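Local coordinates for acetyl-CoA acetyltransferase A (Ascaris suum, PDB 6BJA), which probably catalyses reversible acetyl transfer between coenzyme A thioesters as a thiolase of lipid metabolism, and binds coenzyme A, at residues 281-286 with 391-396; 319-324 with 365-370; 14-19 with 261-266; 60-65 with 121-126; 296-301 with 387-392. One frame throughout, in Å; residues are numbered along the deposited sequence.

Contact 1 of 5, residues 281-286 with 391-396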
# COMPACT_ATOMS: atom_id res chain seq x y z
N LYS A 281 -38.41 -15.14 26.31
CA LYS A 281 -39.07 -15.78 25.19
C LYS A 281 -39.12 -14.80 24.02
O LYS A 281 -39.41 -13.63 24.22
CB LYS A 281 -40.48 -16.21 25.60
CG LYS A 281 -41.21 -17.05 24.59
CD LYS A 281 -42.53 -17.55 25.14
CE LYS A 281 -43.17 -18.56 24.19
NZ LYS A 281 -44.41 -19.16 24.75
N VAL A 282 -38.82 -15.25 22.81
CA VAL A 282 -38.96 -14.40 21.64
C VAL A 282 -40.39 -14.55 21.12
O VAL A 282 -40.78 -15.63 20.71
CB VAL A 282 -37.96 -14.75 20.53
CG1 VAL A 282 -38.24 -13.89 19.29
CG2 VAL A 282 -36.54 -14.56 21.01
N LEU A 283 -41.17 -13.47 21.16
CA LEU A 283 -42.58 -13.54 20.80
C LEU A 283 -42.82 -13.29 19.32
O LEU A 283 -43.70 -13.91 18.72
CB LEU A 283 -43.38 -12.53 21.60
CG LEU A 283 -43.43 -12.77 23.10
CD1 LEU A 283 -44.33 -11.73 23.73
CD2 LEU A 283 -43.88 -14.18 23.43
N SER A 284 -42.05 -12.37 18.76
CA SER A 284 -42.28 -11.93 17.39
C SER A 284 -41.12 -11.09 16.91
O SER A 284 -40.31 -10.59 17.71
CB SER A 284 -43.58 -11.13 17.30
OG SER A 284 -43.96 -10.92 15.95
N TYR A 285 -41.04 -10.90 15.59
CA TYR A 285 -40.07 -9.99 15.01
C TYR A 285 -40.68 -9.35 13.77
O TYR A 285 -41.66 -9.85 13.21
CB TYR A 285 -38.77 -10.72 14.67
CG TYR A 285 -38.93 -11.77 13.64
CD1 TYR A 285 -38.89 -11.42 12.31
CD2 TYR A 285 -39.12 -13.10 13.97
CE1 TYR A 285 -39.03 -12.32 11.34
CE2 TYR A 285 -39.27 -14.05 12.96
CZ TYR A 285 -39.22 -13.62 11.65
OH TYR A 285 -39.36 -14.46 10.57
N ALA A 286 -40.10 -8.23 13.35
CA ALA A 286 -40.56 -7.53 12.17
C ALA A 286 -39.39 -6.84 11.51
O ALA A 286 -38.38 -6.53 12.16
CB ALA A 286 -41.63 -6.53 12.53
N ALA A 391 -36.80 -5.28 14.23
CA ALA A 391 -37.29 -5.16 15.61
C ALA A 391 -37.70 -6.53 16.13
O ALA A 391 -38.15 -7.40 15.36
CB ALA A 391 -38.44 -4.18 15.70
N ILE A 392 -37.54 -6.73 17.44
CA ILE A 392 -37.88 -7.99 18.08
C ILE A 392 -38.65 -7.69 19.36
O ILE A 392 -38.36 -6.73 20.07
CB ILE A 392 -36.60 -8.86 18.35
CG1 ILE A 392 -36.96 -10.28 18.80
CG2 ILE A 392 -35.69 -8.21 19.33
CD1 ILE A 392 -35.77 -11.25 18.67
N LEU A 393 -39.68 -8.50 19.60
CA LEU A 393 -40.49 -8.44 20.81
C LEU A 393 -40.14 -9.60 21.72
O LEU A 393 -40.19 -10.77 21.30
CB LEU A 393 -41.97 -8.48 20.43
CG LEU A 393 -42.97 -8.57 21.59
CD1 LEU A 393 -42.99 -7.26 22.37
CD2 LEU A 393 -44.36 -8.92 21.04
N ILE A 394 -39.79 -9.29 22.96
CA ILE A 394 -39.45 -10.32 23.93
C ILE A 394 -40.19 -10.19 25.24
O ILE A 394 -40.58 -9.09 25.65
CB ILE A 394 -37.95 -10.35 24.19
CG1 ILE A 394 -37.44 -9.07 24.82
CG2 ILE A 394 -37.17 -10.64 22.88
CD1 ILE A 394 -36.07 -9.27 25.42
N LYS A 395 -40.40 -11.33 25.88
CA LYS A 395 -41.02 -11.40 27.19
C LYS A 395 -39.99 -11.96 28.15
O LYS A 395 -39.42 -13.02 27.90
CB LYS A 395 -42.26 -12.30 27.19
CG LYS A 395 -42.94 -12.38 28.57
CD LYS A 395 -44.20 -13.24 28.57
CE LYS A 395 -43.89 -14.71 28.27
NZ LYS A 395 -45.09 -15.61 28.36
N LYS A 396 -39.75 -11.24 29.24
CA LYS A 396 -38.85 -11.70 30.27
C LYS A 396 -39.58 -12.71 31.15
O LYS A 396 -40.73 -12.50 31.51
CB LYS A 396 -38.34 -10.52 31.08
CG LYS A 396 -37.21 -10.81 32.06
CD LYS A 396 -35.92 -11.12 31.32
CE LYS A 396 -34.76 -11.41 32.28
NZ LYS A 396 -34.39 -10.26 33.12

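Contact 2 of 5, residues 319-324 with 365-370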
# COMPACT_ATOMS: atom_id res chain seq x y z
N LEU A 319 -40.10 -1.67 28.38
CA LEU A 319 -38.81 -1.09 28.04
C LEU A 319 -38.53 -1.21 26.57
O LEU A 319 -38.92 -2.18 25.94
CB LEU A 319 -37.67 -1.77 28.79
CG LEU A 319 -37.59 -1.55 30.29
CD1 LEU A 319 -36.43 -2.41 30.82
CD2 LEU A 319 -37.39 -0.10 30.66
N TRP A 320 -37.78 -0.23 26.08
CA TRP A 320 -37.37 -0.15 24.68
C TRP A 320 -35.87 -0.03 24.60
O TRP A 320 -35.26 0.67 25.40
CB TRP A 320 -38.00 1.08 24.00
CG TRP A 320 -39.46 1.11 24.04
CD1 TRP A 320 -40.23 1.58 25.07
CD2 TRP A 320 -40.37 0.70 23.02
NE1 TRP A 320 -41.56 1.46 24.76
CE2 TRP A 320 -41.67 0.91 23.51
CE3 TRP A 320 -40.20 0.13 21.75
CZ2 TRP A 320 -42.80 0.61 22.75
CZ3 TRP A 320 -41.32 -0.17 21.01
CH2 TRP A 320 -42.61 0.05 21.52
N GLU A 321 -35.29 -0.72 23.60
CA GLU A 321 -33.94 -0.43 23.16
C GLU A 321 -34.00 0.01 21.72
O GLU A 321 -34.44 -0.77 20.86
CB GLU A 321 -33.01 -1.64 23.29
CG GLU A 321 -32.57 -1.96 24.69
CD GLU A 321 -31.54 -0.99 25.26
OE1 GLU A 321 -30.59 -0.62 24.54
OE2 GLU A 321 -31.64 -0.63 26.44
N ILE A 322 -33.55 1.23 21.45
CA ILE A 322 -33.41 1.73 20.07
C ILE A 322 -31.95 2.02 19.87
O ILE A 322 -31.36 2.81 20.58
CB ILE A 322 -34.28 3.00 19.76
CG1 ILE A 322 -33.97 3.56 18.38
CG2 ILE A 322 -34.07 4.11 20.80
CD1 ILE A 322 -34.32 2.63 17.25
N ASN A 323 -31.31 1.33 18.93
CA ASN A 323 -29.88 1.51 18.81
C ASN A 323 -29.57 2.94 18.37
O ASN A 323 -30.15 3.44 17.39
CB ASN A 323 -29.25 0.51 17.84
CG ASN A 323 -27.73 0.56 17.87
OD1 ASN A 323 -27.06 0.76 16.85
ND2 ASN A 323 -27.17 0.38 19.04
N GLU A 324 -28.66 3.57 19.09
CA GLU A 324 -28.37 5.00 18.89
C GLU A 324 -27.26 5.20 17.88
O GLU A 324 -26.15 5.60 18.24
CB GLU A 324 -27.97 5.67 20.21
CG GLU A 324 -29.01 5.55 21.27
CD GLU A 324 -28.61 6.21 22.58
OE1 GLU A 324 -27.40 6.51 22.80
OE2 GLU A 324 -29.51 6.37 23.41
N VAL A 365 -30.23 -6.46 22.28
CA VAL A 365 -31.09 -7.52 22.80
C VAL A 365 -30.60 -8.00 24.17
O VAL A 365 -31.39 -8.22 25.09
CB VAL A 365 -31.18 -8.70 21.83
CG1 VAL A 365 -31.91 -9.88 22.45
CG2 VAL A 365 -31.88 -8.28 20.53
N VAL A 366 -29.28 -8.19 24.30
CA VAL A 366 -28.70 -8.56 25.59
C VAL A 366 -29.04 -7.52 26.66
O VAL A 366 -29.51 -7.87 27.73
CB VAL A 366 -27.16 -8.74 25.47
CG1 VAL A 366 -26.53 -8.89 26.85
CG2 VAL A 366 -26.84 -9.94 24.59
N THR A 367 -28.82 -6.24 26.37
CA THR A 367 -29.11 -5.19 27.34
C THR A 367 -30.60 -5.14 27.68
O THR A 367 -30.97 -5.00 28.87
CB THR A 367 -28.61 -3.86 26.81
OG1 THR A 367 -27.18 -3.95 26.68
CG2 THR A 367 -28.97 -2.71 27.74
N LEU A 368 -31.45 -5.30 26.68
CA LEU A 368 -32.89 -5.32 26.93
C LEU A 368 -33.29 -6.47 27.85
O LEU A 368 -34.04 -6.27 28.82
CB LEU A 368 -33.66 -5.43 25.61
CG LEU A 368 -35.18 -5.50 25.74
CD1 LEU A 368 -35.73 -4.18 26.28
CD2 LEU A 368 -35.82 -5.86 24.41
N VAL A 369 -32.82 -7.67 27.54
CA VAL A 369 -33.19 -8.86 28.29
C VAL A 369 -32.86 -8.63 29.76
O VAL A 369 -33.68 -8.91 30.64
CB VAL A 369 -32.45 -10.11 27.74
CG1 VAL A 369 -32.48 -11.27 28.76
CG2 VAL A 369 -33.08 -10.54 26.42
N HIS A 370 -31.69 -8.08 30.05
CA HIS A 370 -31.26 -8.01 31.43
C HIS A 370 -31.78 -6.78 32.19
O HIS A 370 -31.67 -6.70 33.40
CB HIS A 370 -29.75 -8.09 31.48
CG HIS A 370 -29.26 -9.47 31.22
ND1 HIS A 370 -29.58 -10.53 32.03
CD2 HIS A 370 -28.54 -9.98 30.19
CE1 HIS A 370 -29.05 -11.64 31.53
NE2 HIS A 370 -28.41 -11.32 30.42

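Contact 3 of 5, residues 14-19 with 261-266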
# COMPACT_ATOMS: atom_id res chain seq x y z
N LEU A 14 -31.93 -18.69 26.28
CA LEU A 14 -31.37 -19.35 27.46
C LEU A 14 -30.30 -18.50 28.12
O LEU A 14 -30.12 -18.57 29.34
CB LEU A 14 -30.77 -20.69 27.10
CG LEU A 14 -31.73 -21.72 26.49
CD1 LEU A 14 -31.02 -23.06 26.34
CD2 LEU A 14 -32.99 -21.88 27.34
N SER A 15 -29.60 -17.70 27.32
CA SER A 15 -28.51 -16.88 27.79
C SER A 15 -28.31 -15.72 26.85
O SER A 15 -28.68 -15.80 25.68
CB SER A 15 -27.22 -17.69 27.91
OG SER A 15 -26.82 -18.19 26.65
N ALA A 16 -27.69 -14.67 27.39
CA ALA A 16 -27.53 -13.39 26.68
C ALA A 16 -26.38 -12.63 27.35
O ALA A 16 -26.51 -12.20 28.50
CB ALA A 16 -28.80 -12.59 26.71
N VAL A 17 -25.23 -12.58 26.68
CA VAL A 17 -24.03 -12.00 27.25
C VAL A 17 -23.32 -11.11 26.24
O VAL A 17 -23.55 -11.22 25.02
CB VAL A 17 -23.03 -13.08 27.75
CG1 VAL A 17 -23.67 -13.94 28.83
CG2 VAL A 17 -22.55 -13.94 26.62
N ARG A 18 -22.48 -10.21 26.75
CA ARG A 18 -21.70 -9.35 25.87
C ARG A 18 -20.34 -9.03 26.46
O ARG A 18 -20.18 -9.05 27.66
CB ARG A 18 -22.47 -8.06 25.59
CG ARG A 18 -22.61 -7.15 26.82
CD ARG A 18 -23.29 -5.86 26.43
NE ARG A 18 -23.37 -4.82 27.46
CZ ARG A 18 -22.45 -3.89 27.68
NH1 ARG A 18 -21.30 -3.90 27.04
NH2 ARG A 18 -22.70 -2.93 28.56
N THR A 19 -19.37 -8.72 25.62
CA THR A 19 -18.14 -8.11 26.09
C THR A 19 -18.41 -6.68 26.50
O THR A 19 -19.40 -6.07 26.07
CB THR A 19 -17.05 -8.11 25.01
OG1 THR A 19 -17.45 -7.22 23.95
CG2 THR A 19 -16.77 -9.49 24.47
N ALA A 261 -21.45 -9.80 21.20
CA ALA A 261 -22.61 -10.15 22.02
C ALA A 261 -23.25 -11.41 21.47
O ALA A 261 -23.28 -11.59 20.25
CB ALA A 261 -23.61 -9.01 22.04
N ALA A 262 -23.78 -12.25 22.35
CA ALA A 262 -24.30 -13.56 21.94
C ALA A 262 -25.48 -14.01 22.77
O ALA A 262 -25.53 -13.74 23.98
CB ALA A 262 -23.18 -14.65 22.03
N CYS A 263 -26.38 -14.74 22.13
CA CYS A 263 -27.48 -15.42 22.82
C CYS A 263 -27.57 -16.86 22.38
O CYS A 263 -27.40 -17.16 21.19
CB CYS A 263 -28.83 -14.79 22.51
SG CYS A 263 -29.04 -13.06 22.93
N VAL A 264 -27.86 -17.76 23.32
CA VAL A 264 -28.25 -19.12 22.94
C VAL A 264 -29.77 -19.18 22.89
O VAL A 264 -30.44 -18.76 23.83
CB VAL A 264 -27.69 -20.16 23.93
CG1 VAL A 264 -28.29 -21.54 23.70
CG2 VAL A 264 -26.20 -20.22 23.81
N LEU A 265 -30.30 -19.72 21.79
CA LEU A 265 -31.73 -19.87 21.60
C LEU A 265 -32.07 -21.35 21.63
O LEU A 265 -31.30 -22.18 21.13
CB LEU A 265 -32.18 -19.25 20.27
CG LEU A 265 -31.70 -17.83 19.99
CD1 LEU A 265 -32.09 -17.40 18.58
CD2 LEU A 265 -32.27 -16.86 20.98
N ALA A 266 -33.22 -21.69 22.21
CA ALA A 266 -33.66 -23.08 22.22
C ALA A 266 -35.19 -23.19 22.08
O ALA A 266 -35.93 -22.29 22.47
CB ALA A 266 -33.19 -23.78 23.51

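Contact 4 of 5, residues 60-65 with 121-126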
# COMPACT_ATOMS: atom_id res chain seq x y z
N VAL A 60 -23.49 -15.68 12.86
CA VAL A 60 -22.71 -14.53 13.30
C VAL A 60 -22.86 -13.32 12.42
O VAL A 60 -22.57 -13.36 11.22
CB VAL A 60 -21.21 -14.85 13.34
CG1 VAL A 60 -20.44 -13.64 13.91
CG2 VAL A 60 -20.93 -16.09 14.17
N GLY A 61 -23.29 -12.20 13.01
CA GLY A 61 -23.27 -10.93 12.32
C GLY A 61 -21.92 -10.25 12.36
O GLY A 61 -21.27 -10.16 13.41
N ASN A 62 -21.48 -9.77 11.20
CA ASN A 62 -20.20 -9.10 11.04
C ASN A 62 -20.23 -8.29 9.77
O ASN A 62 -20.68 -8.79 8.75
CB ASN A 62 -19.05 -10.11 11.00
CG ASN A 62 -17.71 -9.46 10.75
OD1 ASN A 62 -17.17 -9.47 9.63
ND2 ASN A 62 -17.13 -8.89 11.81
N VAL A 63 -19.79 -7.04 9.83
CA VAL A 63 -19.80 -6.16 8.68
C VAL A 63 -18.44 -6.08 7.99
O VAL A 63 -18.34 -6.25 6.77
CB VAL A 63 -20.26 -4.75 9.09
CG1 VAL A 63 -20.31 -3.82 7.87
CG2 VAL A 63 -21.62 -4.83 9.79
N LEU A 64 -17.38 -5.78 8.75
CA LEU A 64 -16.07 -5.53 8.18
C LEU A 64 -15.27 -6.82 8.24
O LEU A 64 -14.41 -7.03 9.10
CB LEU A 64 -15.38 -4.38 8.91
CG LEU A 64 -16.22 -3.09 8.88
CD1 LEU A 64 -15.73 -2.11 9.90
CD2 LEU A 64 -16.22 -2.48 7.48
N SER A 65 -15.56 -7.68 7.27
CA SER A 65 -15.02 -9.04 7.28
C SER A 65 -13.65 -9.13 6.63
O SER A 65 -13.05 -10.21 6.62
CB SER A 65 -15.99 -9.97 6.58
OG SER A 65 -16.11 -9.61 5.21
N GLY A 121 -23.05 -11.49 17.35
CA GLY A 121 -22.41 -10.52 16.50
C GLY A 121 -21.06 -10.18 17.11
O GLY A 121 -20.90 -10.21 18.33
N SER A 122 -20.11 -9.86 16.24
CA SER A 122 -18.77 -9.47 16.64
C SER A 122 -18.19 -8.51 15.64
O SER A 122 -18.31 -8.71 14.43
CB SER A 122 -17.85 -10.68 16.74
OG SER A 122 -16.61 -10.28 17.34
N GLU A 123 -17.55 -7.46 16.14
CA GLU A 123 -16.93 -6.50 15.26
C GLU A 123 -15.68 -5.95 15.89
O GLU A 123 -15.70 -5.53 17.06
CB GLU A 123 -17.90 -5.36 14.92
CG GLU A 123 -17.49 -4.58 13.68
CD GLU A 123 -17.88 -5.29 12.39
OE1 GLU A 123 -19.08 -5.61 12.24
OE2 GLU A 123 -17.00 -5.51 11.52
N SER A 124 -14.59 -5.98 15.14
CA SER A 124 -13.35 -5.33 15.55
C SER A 124 -13.06 -4.24 14.55
O SER A 124 -12.36 -4.45 13.55
CB SER A 124 -12.20 -6.31 15.60
OG SER A 124 -11.01 -5.66 16.02
N MET A 125 -13.58 -3.05 14.81
CA MET A 125 -13.37 -1.97 13.89
C MET A 125 -11.92 -1.49 13.95
O MET A 125 -11.38 -0.97 12.96
CB MET A 125 -14.38 -0.86 14.17
CG MET A 125 -15.80 -1.36 14.02
SD MET A 125 -17.15 -0.19 14.31
CE MET A 125 -17.17 0.78 12.77
N SER A 126 -11.25 -1.75 15.07
CA SER A 126 -9.83 -1.47 15.21
C SER A 126 -8.97 -2.16 14.17
O SER A 126 -7.89 -1.69 13.85
CB SER A 126 -9.34 -1.90 16.58
OG SER A 126 -9.90 -1.08 17.60
O HOH W 1 -14.85 -6.89 12.45

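Contact 5 of 5, residues 296-301 with 387-392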
# COMPACT_ATOMS: atom_id res chain seq x y z
N THR A 296 -33.01 6.36 9.22
CA THR A 296 -33.22 6.68 10.61
C THR A 296 -34.68 6.47 11.05
O THR A 296 -34.91 6.25 12.23
CB THR A 296 -32.78 8.15 10.89
OG1 THR A 296 -31.39 8.31 10.58
CG2 THR A 296 -32.98 8.53 12.35
N VAL A 297 -35.66 6.57 10.14
CA VAL A 297 -37.06 6.39 10.54
C VAL A 297 -37.60 4.98 10.31
O VAL A 297 -38.75 4.69 10.66
CB VAL A 297 -38.00 7.41 9.84
CG1 VAL A 297 -37.50 8.83 10.11
CG2 VAL A 297 -38.13 7.12 8.36
N ALA A 298 -36.78 4.08 9.77
CA ALA A 298 -37.22 2.69 9.60
C ALA A 298 -37.56 1.95 10.91
O ALA A 298 -38.46 1.10 10.94
CB ALA A 298 -36.16 1.90 8.82
N PRO A 299 -36.85 2.25 12.02
CA PRO A 299 -37.19 1.46 13.21
C PRO A 299 -38.63 1.61 13.69
O PRO A 299 -39.24 0.62 14.04
CB PRO A 299 -36.20 1.96 14.26
CG PRO A 299 -35.01 2.34 13.46
CD PRO A 299 -35.61 3.01 12.21
N ALA A 300 -39.18 2.82 13.67
CA ALA A 300 -40.55 2.99 14.13
C ALA A 300 -41.50 2.26 13.19
O ALA A 300 -42.53 1.75 13.63
CB ALA A 300 -40.92 4.47 14.23
N LEU A 301 -41.15 2.19 11.91
CA LEU A 301 -41.98 1.46 10.95
C LEU A 301 -41.98 -0.03 11.26
O LEU A 301 -43.03 -0.68 11.25
CB LEU A 301 -41.49 1.72 9.52
CG LEU A 301 -42.46 1.32 8.41
CD1 LEU A 301 -43.77 2.11 8.51
CD2 LEU A 301 -41.77 1.57 7.07
N GLY A 387 -31.28 1.73 4.50
CA GLY A 387 -32.67 2.03 4.70
C GLY A 387 -33.54 0.98 5.37
O GLY A 387 -34.75 1.04 5.25
N GLU A 388 -32.95 0.04 6.10
CA GLU A 388 -33.76 -1.02 6.69
C GLU A 388 -33.72 -0.90 8.21
O GLU A 388 -32.91 -0.17 8.77
CB GLU A 388 -33.27 -2.40 6.25
CG GLU A 388 -33.62 -2.71 4.80
CD GLU A 388 -33.55 -4.19 4.50
OE1 GLU A 388 -34.25 -4.99 5.20
OE2 GLU A 388 -32.78 -4.52 3.58
N ALA A 389 -34.66 -1.60 8.83
CA ALA A 389 -34.63 -1.79 10.28
C ALA A 389 -35.26 -3.11 10.66
O ALA A 389 -36.11 -3.66 9.94
CB ALA A 389 -35.33 -0.64 11.01
N SER A 390 -34.81 -3.62 11.81
CA SER A 390 -35.28 -4.87 12.40
C SER A 390 -35.75 -4.59 13.81
O SER A 390 -35.19 -3.72 14.48
CB SER A 390 -34.16 -5.92 12.42
OG SER A 390 -33.60 -6.08 11.13
N ALA A 391 -36.80 -5.28 14.23
CA ALA A 391 -37.29 -5.16 15.61
C ALA A 391 -37.70 -6.53 16.13
O ALA A 391 -38.15 -7.40 15.36
CB ALA A 391 -38.44 -4.18 15.70
N ILE A 392 -37.54 -6.73 17.44
CA ILE A 392 -37.88 -7.99 18.08
C ILE A 392 -38.65 -7.69 19.36
O ILE A 392 -38.36 -6.73 20.07
CB ILE A 392 -36.60 -8.86 18.35
CG1 ILE A 392 -36.96 -10.28 18.80
CG2 ILE A 392 -35.69 -8.21 19.33
CD1 ILE A 392 -35.77 -11.25 18.67

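Contact 1 of 5, residues 281-286 with 391-396
Leu283 and Ser284 both face Leu393, which puts a classic beta bulge into the pairing of two antiparallel strands (167° between their directions) in the C-terminal half of the thiolase sheet. The backbone bonds give the evidence: Leu283 N donates to Leu393 O at 2.9 Å, whereas Leu393 N donates to Ser284 O, one residue further on, along an almost straight N-H...O line of 176°. On either side of the bulge the pairing is regular, with two bonds between Lys281 and Lys395, the shorter being Lys281 N to Lys395 O at 2.8 Å, and two between Ala286 and Ala391.

On the face of Val282, Tyr285, Ile392 and Ile394, the Ile392 chain runs anti to its backbone N (chi1 -171°) and meets Val282 nearly at a right angle, with Ile392 CD1 3.7 Å from Val282 CG1. Helices 97-110 and 357-371 pack on this face. Helix 298-310 packs on the other, that of Ser284, Ala286, Ala391 and Leu393. At the bulge, Leu283 CB rests 3.8 Å from Leu393 CD2.

Among the charged groups, Lys281 NZ and Lys395 NZ lie 5.1 Å apart without touching. Lys281 NZ forms a salt bridge with Asp10, which probably offsets the repulsion. The chemistry implies a join held by six backbone hydrogen bonds and apolar packing, with the lysines at one end.

Contact 2 of 5, residues 319-324 with 365-370
Leu368 and Glu321 lie alongside each other, their chains pointing opposite ways, where helix 357-371 lies against strand 319-322. Leu368 is the side chain to follow. Its CB sits 3.8 Å from Glu321 CG, a contact between the shafts of the two chains. From there CG is anti to the backbone N (chi1 178°), which carries the branch along the strand toward Leu319. One methyl, CD1, ends 3.8 Å from Leu319 O. The same Leu368 CD1 is 4.0 Å from Leu319 CB, so it nestles beside both backbone and side chain of that residue. The other methyl, CD2, turns to Ile394 of strand 388-396.

The short axes are 8.5 Å apart and run at 167°, an antiparallel helix-on-strand packing. This belongs to the layered alpha-beta-alpha-beta-alpha thiolase fold: helix 357-371 is one of the helices buried in the middle layer, where strands 319-322, 377-384 and 388-396 touch it, and it also meets Ala16 and Ala261 of the N-terminal half.

Glu321 comes to the helix from the strand and bends at chi2 (-74°). Its CG also approaches the backbone, 4.0 Å from Leu368 N, and its carboxylate then crosses Thr367 at about a right angle. Glu321 OE2 lies 3.6 Å from Thr367 CG2, the methyl branch, and no hydrogen bond joins the two segments. The hydroxyl of Thr367 is engaged with Glu203 and, one helical turn back, with Arg363.

Contact 3 of 5, residues 14-19 with 261-266
Ala16 and Cys263 form a non-hydrogen-bonded pair, CA atoms 4.4 Å apart, between strands that run antiparallel at 174°, and the adjoining Val17 and Ala262 form a hydrogen-bonded one. Strand 11-23 lies here between strand 257-267 and, on its other side, strand 280-289, where the N-terminal half of the thiolase sheet passes into the C-terminal half. Val17 N gives its hydrogen to Ala262 O at 3.0 Å, nearly along the C=O axis, and Ala262 N returns the bond to Val17 O. Toward Leu14 the ladder is less regular: Val264 N reaches Ser15 O at 3.2 Å from above the carbonyl plane, with the N-H...O angle bent to 138°.

Ala16, Arg18, Ala261 and Cys263 share the face on which helix 357-371 packs. Ala16 CB touches Cys263 SG at 3.8 Å. Arg18 contributes only its base here, CB lying 3.8 Å from Ala261 CB. Beyond CG its chain runs extended and leaves the contact, so that the guanidinium forms salt bridges with Glu203 and Asp222 and a cation-pi contact with Phe200.

On the opposite face, Ser15 OG stands between its own backbone N and carbonyl carbon (chi1 62°), packs beside Val264 CB, and is hydrogen-bonded to Ala44 O of helix 33-48. The far end is closed by Leu14, whose N binds Val264 O at 2.9 Å while its CD1 presses on Ala266 CB at 3.6 Å.

Contact 4 of 5, residues 60-65 with 121-126
Gly61 and Gly121 pair in parallel, where strands 57-61 and 116-124 of the N-terminal half sheet reach their C-terminal ends. This end of the thiolase sheet lies near the active site: the side chain of Met125 is about 6 Å from that of His355, the predicted proton acceptor, and about as far from bound coenzyme A. Gly61 O takes the N-H of Ser122 at 3.1 Å and is also approached by Gly121 CA.

At Asn62 the strand gives way to loop. Its CG is anti to the backbone N (chi1 177°), which brings ND2 to Ser122 O at 2.9 Å, with the acceptor in the amide plane. The side chain thus replaces a backbone rung.

Val63 and Leu64 then offer consecutive N-H groups to one carboxylate. Val63 N bonds Glu123 OE1 at 2.9 Å on its syn lone pair, and Leu64 N bonds Glu123 OE2, on the syn side but 20° out of the plane. Gly358 N gives OE1 a further bond, so the carboxylate is probably well stabilised as an anion although buried. Leu64, the centre of an inverse gamma turn, sets CD1 against Met125 CG at 4.2 Å.

One water links both segments: it accepts from Asn62 ND2 and from Ser124 N, the latter at 2.9 Å, and donates to Glu123 OE2 at 2.7 Å.

Contact 5 of 5, residues 296-301 with 387-392
Gly387 meets Ala298 through its carbonyl, Gly387 O lying 3.9 Å from Ala298 CB just before strand 388-396 begins. Its positive phi (101°) belongs to a G1 beta bulge that Gly387 forms with Glu388 against strand 377-384. Glu388 adds its backbone: its carbonyl carbon C is 3.8 Å from Ala298 CB. The side chain of Glu388 points away from the helix to a salt bridge with Lys93, and to hydrogen bonds with Gln87 and Cys88 of the second subunit.

Ala389 carries the contact. Its CB faces helix 298-310 and sits over the flat face of the peptide between Ala298 and Pro299, 3.4 Å from Ala298 C and equally 3.4 Å from Pro299 N. The two methyls are pressed together, Ala298 CB to Ala389 CB measuring 3.5 Å, tighter than usual. Pro299 CD is 3.9 Å from the same Ala389 CB. The proline ring also packs on Cys383, predicted to act as a proton acceptor, which places the helix start beside the probable catalytic centre.

No hydrogen bond crosses between the segments. With a proline nitrogen that bears no hydrogen and small methyls on both sides, the chemistry implies close van der Waals seating of the helix's first turn on the strand.

All five contacts reach the mixed sheet of the thiolase fold, which runs on from the N-terminal to the C-terminal half. Along the chain, contact 4 is nested inside contact 3, and contact 2 inside contacts 1 and 5. Contacts 1 and 5 share Ala391 and Ile392 of strand 388-396, their centres about 15 Å apart. Contacts 3 and 4 adjoin where Ala261 O meets Gly121 N. Helix 357-371 of contact 2 bridges the halves, touching contact 1 at Ile394 and contact 3 through His370 and Ala16. Contacts 4 and 5, centres about 21 Å apart, both touch the second subunit and lie near residues predicted to be catalytic, consistent with both halves contributing to an active site near the subunit interface.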